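Local atomic coordinates of dachshund homolog 1 (Homo sapiens, PDB entry 1L8R), a protein that acts as a transcription factor in organ formation, its DACHbox-N domain holding a DNA-binding motif similar to that of forkhead/winged-helix proteins. Residues A15-F20 and L30-D35; D11-K16 and T93-C98; T47-L52 and R82-S87. All coordinates share one frame; numbering follows the deposited sequence.

Interaction 1 of 3, residues A15-F20 and L30-D35; sequences AKVASF and LPQAFD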
loop_
_atom_site.group_PDB
_atom_site.type_symbol
_atom_site.label_atom_id
_atom_site.label_comp_id
_atom_site.label_asym_id
_atom_site.label_seq_id
_atom_site.Cartn_x
_atom_site.Cartn_y
_atom_site.Cartn_z
ATOM N N ALA A 15 -0.891 -3.551 13.055
ATOM C CA ALA A 15 -1.553 -4.531 12.212
ATOM C C ALA A 15 -0.543 -5.197 11.290
ATOM O O ALA A 15 0.587 -4.727 11.142
ATOM C CB ALA A 15 -2.649 -3.865 11.393
ATOM N N LYS A 16 -0.957 -6.307 10.692
ATOM C CA LYS A 16 -0.110 -7.040 9.764
ATOM C C LYS A 16 -0.539 -6.680 8.346
ATOM O O LYS A 16 -1.729 -6.701 8.028
ATOM C CB LYS A 16 -0.264 -8.546 9.987
ATOM C CG LYS A 16 0.514 -9.081 11.181
ATOM C CD LYS A 16 1.996 -9.183 10.859
ATOM C CE LYS A 16 2.814 -9.603 12.074
ATOM N NZ LYS A 16 2.842 -8.542 13.117
ATOM N N VAL A 17 0.429 -6.334 7.506
ATOM C CA VAL A 17 0.147 -5.987 6.118
ATOM C C VAL A 17 1.177 -6.637 5.202
ATOM O O VAL A 17 2.300 -6.943 5.617
ATOM C CB VAL A 17 0.168 -4.455 5.892
ATOM C CG1 VAL A 17 -0.907 -3.785 6.753
ATOM C CG2 VAL A 17 1.544 -3.892 6.207
ATOM N N ALA A 18 0.780 -6.849 3.953
ATOM C CA ALA A 18 1.654 -7.460 2.964
ATOM C C ALA A 18 2.681 -6.450 2.473
ATOM O O ALA A 18 2.400 -5.256 2.349
ATOM C CB ALA A 18 0.833 -7.992 1.805
ATOM N N SER A 19 3.873 -6.944 2.184
ATOM C CA SER A 19 4.961 -6.087 1.751
ATOM C C SER A 19 5.851 -6.773 0.725
ATOM O O SER A 19 5.914 -8.001 0.671
ATOM C CB SER A 19 5.815 -5.704 2.968
ATOM O OG SER A 19 7.068 -5.163 2.587
ATOM N N PHE A 20 6.523 -5.958 -0.083
ATOM C CA PHE A 20 7.500 -6.427 -1.067
ATOM C C PHE A 20 8.637 -5.426 -0.968
ATOM O O PHE A 20 8.403 -4.234 -0.760
ATOM C CB PHE A 20 6.962 -6.397 -2.505
ATOM C CG PHE A 20 5.943 -7.449 -2.796
ATOM C CD1 PHE A 20 6.307 -8.784 -2.948
ATOM C CD2 PHE A 20 4.599 -7.112 -2.873
ATOM C CE1 PHE A 20 5.347 -9.771 -3.169
ATOM C CE2 PHE A 20 3.624 -8.086 -3.090
ATOM C CZ PHE A 20 3.990 -9.421 -3.239
ATOM N N LEU A 30 -0.686 -0.579 -0.427
ATOM C CA LEU A 30 -1.456 0.636 -0.167
ATOM C C LEU A 30 -2.954 0.431 0.078
ATOM O O LEU A 30 -3.492 0.925 1.076
ATOM C CB LEU A 30 -1.251 1.645 -1.299
ATOM C CG LEU A 30 -2.031 2.962 -1.186
ATOM C CD1 LEU A 30 -1.719 3.639 0.143
ATOM C CD2 LEU A 30 -1.665 3.867 -2.356
ATOM N N PRO A 31 -3.652 -0.290 -0.818
ATOM C CA PRO A 31 -5.089 -0.503 -0.604
ATOM C C PRO A 31 -5.385 -1.191 0.722
ATOM O O PRO A 31 -6.384 -0.884 1.382
ATOM C CB PRO A 31 -5.499 -1.357 -1.800
ATOM C CG PRO A 31 -4.553 -0.922 -2.862
ATOM C CD PRO A 31 -3.235 -0.838 -2.123
ATOM N N GLN A 32 -4.520 -2.124 1.110
ATOM C CA GLN A 32 -4.704 -2.846 2.364
ATOM C C GLN A 32 -4.545 -1.900 3.546
ATOM O O GLN A 32 -5.371 -1.911 4.463
ATOM C CB GLN A 32 -3.700 -3.997 2.478
ATOM C CG GLN A 32 -3.801 -4.791 3.775
ATOM C CD GLN A 32 -2.874 -5.992 3.786
ATOM O OE1 GLN A 32 -1.739 -5.911 3.322
ATOM N NE2 GLN A 32 -3.349 -7.107 4.331
ATOM N N ALA A 33 -3.494 -1.083 3.526
ATOM C CA ALA A 33 -3.253 -0.123 4.605
ATOM C C ALA A 33 -4.410 0.868 4.659
ATOM O O ALA A 33 -4.834 1.287 5.736
ATOM C CB ALA A 33 -1.928 0.611 4.381
ATOM N N PHE A 34 -4.909 1.246 3.488
ATOM C CA PHE A 34 -6.033 2.167 3.391
ATOM C C PHE A 34 -7.256 1.577 4.100
ATOM O O PHE A 34 -7.854 2.229 4.958
ATOM C CB PHE A 34 -6.370 2.430 1.921
ATOM C CG PHE A 34 -7.680 3.141 1.712
ATOM C CD1 PHE A 34 -7.801 4.498 1.975
ATOM C CD2 PHE A 34 -8.797 2.443 1.267
ATOM C CE1 PHE A 34 -9.019 5.156 1.796
ATOM C CE2 PHE A 34 -10.017 3.089 1.086
ATOM C CZ PHE A 34 -10.127 4.447 1.351
ATOM N N ASP A 35 -7.612 0.339 3.759
ATOM C CA ASP A 35 -8.778 -0.308 4.364
ATOM C C ASP A 35 -8.658 -0.437 5.873
ATOM O O ASP A 35 -9.660 -0.392 6.588
ATOM C CB ASP A 35 -9.001 -1.713 3.792
ATOM C CG ASP A 35 -9.225 -1.712 2.302
ATOM O OD1 ASP A 35 -9.800 -0.732 1.777
ATOM O OD2 ASP A 35 -8.836 -2.707 1.658
#
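K16 opens the approach of strand 15-20 to helix 30-35, but only with its backbone: its carbonyl O lies 4.1 Å from Q32 NE2, while the lysine side chain leaves CA on the far side of the strand. V17 comes next and turns its CB toward the helix, where Q32 OE1 stands 3.5 Å from V17 CB. The valine and glutamine side chains cross obliquely. CB is the valine side-chain atom nearest the amide oxygen, with CG1, anti to the carbonyl carbon, further off; V10 and L12 of strand 8-12 also pack on the valine. A18 then supplies the one hydrogen bond of the contact. Its backbone N donates to Q32 OE1 over 2.8 Å, almost straight at 172°, with the donor tilted 25° from the carbonyl plane. The methyl of A18 lies 3.6 Å from the same oxygen, measured from CB to OE1, and also packs on M9 and L70.

Q32 spans the gap because its CG is anti to the backbone N (chi1 179°) and the chain stays extended as far as CD. The two segments run nearly antiparallel, their axes 8.1 Å apart at the closest. Strand 25-29, antiparallel to 15-22, runs straight into helix 30-37, which packs back along strand 15-22. The chemistry implies that a side-chain amide continues the hydrogen bonding of the strand past the end of its neighbour, giving the N-H of a buried alanine a near-linear acceptor.

Interaction 2 of 3, residues D11-K16 and T93-C98; sequences DLRGAK and TLYNDC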
loop_
_atom_site.group_PDB
_atom_site.type_symbol
_atom_site.label_atom_id
_atom_site.label_comp_id
_atom_site.label_asym_id
_atom_site.label_seq_id
_atom_site.Cartn_x
_atom_site.Cartn_y
_atom_site.Cartn_z
ATOM N N ASP A 11 4.617 -5.331 10.295
ATOM C CA ASP A 11 3.736 -4.576 11.168
ATOM C C ASP A 11 3.551 -3.144 10.700
ATOM O O ASP A 11 4.501 -2.481 10.281
ATOM C CB ASP A 11 4.273 -4.569 12.603
ATOM C CG ASP A 11 3.263 -4.017 13.602
ATOM O OD1 ASP A 11 2.314 -4.752 13.956
ATOM O OD2 ASP A 11 3.408 -2.848 14.023
ATOM N N LEU A 12 2.310 -2.682 10.758
ATOM C CA LEU A 12 1.976 -1.319 10.392
ATOM C C LEU A 12 0.946 -0.844 11.395
ATOM O O LEU A 12 -0.199 -1.300 11.387
ATOM C CB LEU A 12 1.392 -1.239 8.979
ATOM C CG LEU A 12 1.038 0.189 8.544
ATOM C CD1 LEU A 12 2.271 1.077 8.669
ATOM C CD2 LEU A 12 0.526 0.195 7.110
ATOM N N ARG A 13 1.364 0.059 12.276
ATOM C CA ARG A 13 0.467 0.600 13.286
ATOM C C ARG A 13 -0.255 -0.514 14.051
ATOM O O ARG A 13 -1.457 -0.439 14.288
ATOM C CB ARG A 13 -0.553 1.533 12.623
ATOM C CG ARG A 13 0.065 2.644 11.781
ATOM C CD ARG A 13 -1.010 3.494 11.101
ATOM N NE ARG A 13 -1.824 4.244 12.057
ATOM C CZ ARG A 13 -1.456 5.387 12.631
ATOM N NH1 ARG A 13 -0.281 5.933 12.349
ATOM N NH2 ARG A 13 -2.265 5.986 13.493
ATOM N N GLY A 14 0.483 -1.559 14.412
ATOM C CA GLY A 14 -0.104 -2.654 15.168
ATOM C C GLY A 14 -0.818 -3.726 14.369
ATOM O O GLY A 14 -1.303 -4.708 14.930
ATOM N N ALA A 15 -0.891 -3.551 13.055
ATOM C CA ALA A 15 -1.553 -4.531 12.212
ATOM C C ALA A 15 -0.543 -5.197 11.290
ATOM O O ALA A 15 0.587 -4.727 11.142
ATOM C CB ALA A 15 -2.649 -3.865 11.393
ATOM N N LYS A 16 -0.957 -6.307 10.692
ATOM C CA LYS A 16 -0.110 -7.040 9.764
ATOM C C LYS A 16 -0.539 -6.680 8.346
ATOM O O LYS A 16 -1.729 -6.701 8.028
ATOM C CB LYS A 16 -0.264 -8.546 9.987
ATOM C CG LYS A 16 0.514 -9.081 11.181
ATOM C CD LYS A 16 1.996 -9.183 10.859
ATOM C CE LYS A 16 2.814 -9.603 12.074
ATOM N NZ LYS A 16 2.842 -8.542 13.117
ATOM N N THR A 93 3.180 9.605 6.270
ATOM C CA THR A 93 3.087 10.975 5.781
ATOM C C THR A 93 1.680 11.157 5.216
ATOM O O THR A 93 1.025 12.170 5.455
ATOM C CB THR A 93 4.120 11.251 4.669
ATOM O OG1 THR A 93 5.446 11.132 5.204
ATOM C CG2 THR A 93 3.940 12.652 4.100
ATOM N N LEU A 94 1.222 10.166 4.456
ATOM C CA LEU A 94 -0.118 10.208 3.884
ATOM C C LEU A 94 -1.148 10.210 5.010
ATOM O O LEU A 94 -2.085 11.004 5.012
ATOM C CB LEU A 94 -0.352 8.993 2.984
ATOM C CG LEU A 94 -1.809 8.753 2.591
ATOM C CD1 LEU A 94 -2.275 9.878 1.667
ATOM C CD2 LEU A 94 -1.944 7.402 1.914
ATOM N N TYR A 95 -0.961 9.317 5.975
ATOM C CA TYR A 95 -1.879 9.216 7.094
ATOM C C TYR A 95 -1.963 10.534 7.858
ATOM O O TYR A 95 -3.053 10.998 8.186
ATOM C CB TYR A 95 -1.452 8.074 8.025
ATOM C CG TYR A 95 -2.398 7.865 9.184
ATOM C CD1 TYR A 95 -2.274 8.616 10.351
ATOM C CD2 TYR A 95 -3.447 6.948 9.098
ATOM C CE1 TYR A 95 -3.172 8.461 11.401
ATOM C CE2 TYR A 95 -4.350 6.784 10.143
ATOM C CZ TYR A 95 -4.205 7.548 11.293
ATOM O OH TYR A 95 -5.097 7.401 12.329
ATOM N N ASN A 96 -0.814 11.143 8.132
ATOM C CA ASN A 96 -0.801 12.409 8.855
ATOM C C ASN A 96 -1.545 13.483 8.068
ATOM O O ASN A 96 -2.284 14.282 8.637
ATOM C CB ASN A 96 0.641 12.852 9.125
ATOM C CG ASN A 96 1.403 11.855 9.982
ATOM O OD1 ASN A 96 0.803 11.071 10.724
ATOM N ND2 ASN A 96 2.729 11.893 9.899
ATOM N N ASP A 97 -1.362 13.482 6.752
ATOM C CA ASP A 97 -2.008 14.465 5.890
ATOM C C ASP A 97 -3.526 14.300 5.816
ATOM O O ASP A 97 -4.249 15.262 5.568
ATOM C CB ASP A 97 -1.405 14.388 4.485
ATOM C CG ASP A 97 -1.918 15.483 3.574
ATOM O OD1 ASP A 97 -1.831 16.668 3.958
ATOM O OD2 ASP A 97 -2.402 15.158 2.470
ATOM N N CYS A 98 -4.007 13.082 6.037
ATOM C CA CYS A 98 -5.439 12.797 5.995
ATOM C C CYS A 98 -6.144 13.029 7.320
ATOM O O CYS A 98 -7.361 13.226 7.360
ATOM C CB CYS A 98 -5.682 11.340 5.597
ATOM S SG CYS A 98 -5.191 10.913 3.923
#
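R13 lays its guanidinium over one face of the Y95 ring, the group centres 3.8 Å apart and the planes inclined by only 25°. R13 NH2 makes the nearest approach, 3.3 Å from Y95 CZ, while NH1 hangs over the CD1 side of the ring and NE over the CE2 side. The cation is offset toward the ring's rim, yet R13 CZ remains close to the ring normal, so the stack is also a cation-pi contact. Y95 OH lies near R13 NH2 but at a poor angle and is not hydrogen-bonded to it. The polar end finds its partner in E92 of the same helix, which forms a salt bridge with NH1; one residue of helix 88-99 thus meets the positive charge through its carboxylate and another through its ring. The arginine is bent at chi3 (66°), which turns the planar group down onto the ring.

What carries R13 there is a beta hairpin of the winged-helix-like domain. L12 to A15 form a type I' turn between strands 8-12 and 15-22, closed by L12 N to A15 O at 2.7 Å and A15 N to L12 O at 2.9 Å. Just before the turn, D11 forms an Asx motif, its OD2 accepting from G14 N over 3.2 Å. G14 has a positive phi (84°), the left-handed backbone that a type I' turn places there and that glycine readily adopts. F37 touches R13 from helix 30-37, and L38 and L41 pack on Y95. R13 lies at the surface and also touches a crystal neighbour.

Interaction 3 of 3, residues T47-L52 and R82-S87; sequences TVYTKL and RCKLIS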
loop_
_atom_site.group_PDB
_atom_site.type_symbol
_atom_site.label_atom_id
_atom_site.label_comp_id
_atom_site.label_asym_id
_atom_site.label_seq_id
_atom_site.Cartn_x
_atom_site.Cartn_y
_atom_site.Cartn_z
ATOM N N THR A 47 -9.088 9.796 -3.460
ATOM C CA THR A 47 -8.617 10.955 -2.715
ATOM C C THR A 47 -7.180 10.705 -2.278
ATOM O O THR A 47 -6.359 11.622 -2.266
ATOM C CB THR A 47 -9.485 11.210 -1.468
ATOM O OG1 THR A 47 -10.856 11.348 -1.867
ATOM C CG2 THR A 47 -9.042 12.484 -0.754
ATOM N N VAL A 48 -6.882 9.458 -1.915
ATOM C CA VAL A 48 -5.530 9.091 -1.503
ATOM C C VAL A 48 -4.563 9.436 -2.630
ATOM O O VAL A 48 -3.551 10.097 -2.406
ATOM C CB VAL A 48 -5.412 7.577 -1.191
ATOM C CG1 VAL A 48 -3.948 7.191 -1.028
ATOM C CG2 VAL A 48 -6.178 7.241 0.081
ATOM N N TYR A 49 -4.880 8.991 -3.843
ATOM C CA TYR A 49 -4.026 9.271 -4.993
ATOM C C TYR A 49 -3.855 10.778 -5.186
ATOM O O TYR A 49 -2.769 11.251 -5.519
ATOM C CB TYR A 49 -4.615 8.643 -6.262
ATOM C CG TYR A 49 -4.543 7.127 -6.315
ATOM C CD1 TYR A 49 -5.207 6.418 -7.317
ATOM C CD2 TYR A 49 -3.796 6.402 -5.382
ATOM C CE1 TYR A 49 -5.131 5.026 -7.393
ATOM C CE2 TYR A 49 -3.714 5.009 -5.449
ATOM C CZ TYR A 49 -4.383 4.329 -6.458
ATOM O OH TYR A 49 -4.299 2.957 -6.544
ATOM N N THR A 50 -4.930 11.533 -4.977
ATOM C CA THR A 50 -4.868 12.984 -5.116
ATOM C C THR A 50 -3.893 13.570 -4.091
ATOM O O THR A 50 -3.034 14.390 -4.425
ATOM C CB THR A 50 -6.252 13.628 -4.898
ATOM O OG1 THR A 50 -7.189 13.073 -5.832
ATOM C CG2 THR A 50 -6.173 15.134 -5.097
ATOM N N LYS A 51 -4.025 13.142 -2.842
ATOM C CA LYS A 51 -3.150 13.635 -1.786
ATOM C C LYS A 51 -1.705 13.206 -2.019
ATOM O O LYS A 51 -0.776 13.996 -1.844
ATOM C CB LYS A 51 -3.629 13.128 -0.426
ATOM C CG LYS A 51 -4.993 13.658 -0.021
ATOM C CD LYS A 51 -5.384 13.152 1.357
ATOM C CE LYS A 51 -6.716 13.733 1.796
ATOM N NZ LYS A 51 -6.673 15.220 1.852
ATOM N N LEU A 52 -1.519 11.951 -2.415
ATOM C CA LEU A 52 -0.184 11.423 -2.679
ATOM C C LEU A 52 0.520 12.278 -3.736
ATOM O O LEU A 52 1.705 12.576 -3.615
ATOM C CB LEU A 52 -0.297 9.970 -3.147
ATOM C CG LEU A 52 0.417 8.850 -2.381
ATOM C CD1 LEU A 52 0.475 9.128 -0.878
ATOM C CD2 LEU A 52 -0.310 7.549 -2.653
ATOM N N ARG A 82 -5.117 -4.390 -10.331
ATOM C CA ARG A 82 -4.038 -3.406 -10.222
ATOM C C ARG A 82 -3.811 -3.071 -8.750
ATOM O O ARG A 82 -4.756 -3.055 -7.959
ATOM C CB ARG A 82 -4.393 -2.109 -10.956
ATOM C CG ARG A 82 -4.826 -2.268 -12.401
ATOM C CD ARG A 82 -5.092 -0.902 -13.025
ATOM N NE ARG A 82 -6.041 -0.105 -12.247
ATOM C CZ ARG A 82 -7.325 -0.414 -12.071
ATOM N NH1 ARG A 82 -7.833 -1.510 -12.621
ATOM N NH2 ARG A 82 -8.103 0.373 -11.339
ATOM N N CYS A 83 -2.561 -2.800 -8.379
ATOM C CA CYS A 83 -2.257 -2.457 -6.995
ATOM C C CYS A 83 -0.988 -1.637 -6.890
ATOM O O CYS A 83 -0.057 -1.820 -7.667
ATOM C CB CYS A 83 -2.095 -3.718 -6.145
ATOM S SG CYS A 83 -2.083 -3.365 -4.370
ATOM N N LYS A 84 -0.959 -0.729 -5.920
ATOM C CA LYS A 84 0.207 0.112 -5.699
ATOM C C LYS A 84 0.804 -0.113 -4.321
ATOM O O LYS A 84 0.117 -0.549 -3.393
ATOM C CB LYS A 84 -0.158 1.580 -5.904
ATOM C CG LYS A 84 -0.355 1.912 -7.380
ATOM C CD LYS A 84 -0.898 3.303 -7.593
ATOM C CE LYS A 84 -1.029 3.600 -9.078
ATOM N NZ LYS A 84 -1.747 4.891 -9.321
ATOM N N LEU A 85 2.099 0.180 -4.212
ATOM C CA LEU A 85 2.851 -0.006 -2.981
ATOM C C LEU A 85 3.571 1.279 -2.581
ATOM O O LEU A 85 4.059 2.013 -3.434
ATOM C CB LEU A 85 3.919 -1.086 -3.193
ATOM C CG LEU A 85 3.546 -2.461 -3.757
ATOM C CD1 LEU A 85 4.821 -3.274 -3.978
ATOM C CD2 LEU A 85 2.602 -3.190 -2.800
ATOM N N ILE A 86 3.638 1.561 -1.283
ATOM C CA ILE A 86 4.393 2.727 -0.828
ATOM C C ILE A 86 5.095 2.373 0.478
ATOM O O ILE A 86 4.691 1.444 1.165
ATOM C CB ILE A 86 3.521 4.006 -0.632
ATOM C CG1 ILE A 86 2.422 3.774 0.399
ATOM C CG2 ILE A 86 2.972 4.468 -1.985
ATOM C CD1 ILE A 86 1.743 5.080 0.830
ATOM N N SER A 87 6.166 3.092 0.800
ATOM C CA SER A 87 6.913 2.812 2.024
ATOM C C SER A 87 6.093 3.124 3.270
ATOM O O SER A 87 5.147 3.911 3.227
ATOM C CB SER A 87 8.219 3.616 2.040
ATOM O OG SER A 87 7.972 5.012 2.110
HETATM O O HOH W 1 -3.705 0.568 -5.496
#
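K84 reaches from strand 84-87 to Y49 on helix 45-54, joining two elements of a winged-helix-like fold in which the strand leads directly into helix 88-99. Its CB already heads for the helix, lying 4.4 Å from Y49 OH. CG, placed anti to the carbonyl carbon, stays at the phenol end of the ring. CD makes the closest contact, 3.6 Å from Y49 OH and 3.8 Å from Y49 CZ, an aliphatic brush against the hydroxyl. CE continues past that oxygen, since the chain is extended all the way from CG. NZ then comes to rest over the face of the ring, equally near CE1 and CZ of Y49, and 4.1 Å from the ring centroid. It stands 20° off the ring normal, a cation-pi contact displaced toward the rim.

The same tyrosine packs on L30. L30 also touches I86, whose CD1 faces L52 CD1 in looser packing at 4.6 Å. S87, at the N-cap of helix 88-99, accepts from D90 N with its OG. A water at the ring edge is hydrogen-bonded to Y49 OH at 2.7 Å and accepts a weak bond of 3.1 Å from K84 N, bridging the segments.

The three interactions show how a small domain is held together by contacts that all reach one sheet, two of them through the same strand. Interactions 1 and 2, centred about 9 Å apart, both draw on strand 15-22 and meet where A33 CB packs 3.7 Å from L12 CD2. Interaction 3 adjoins interaction 1, about 12 Å away between centres, through a probable hydrogen bond of 3.1 Å between L30 N and K84 O. Interactions 2 and 3, about 13 Å apart, meet where helices 88-99 and 45-54 pack, with L94 CD2 3.6 Å from V48 CG1. Together they tie both helices and helix 30-37 to the sheet of this domain with its DNA-binding motif.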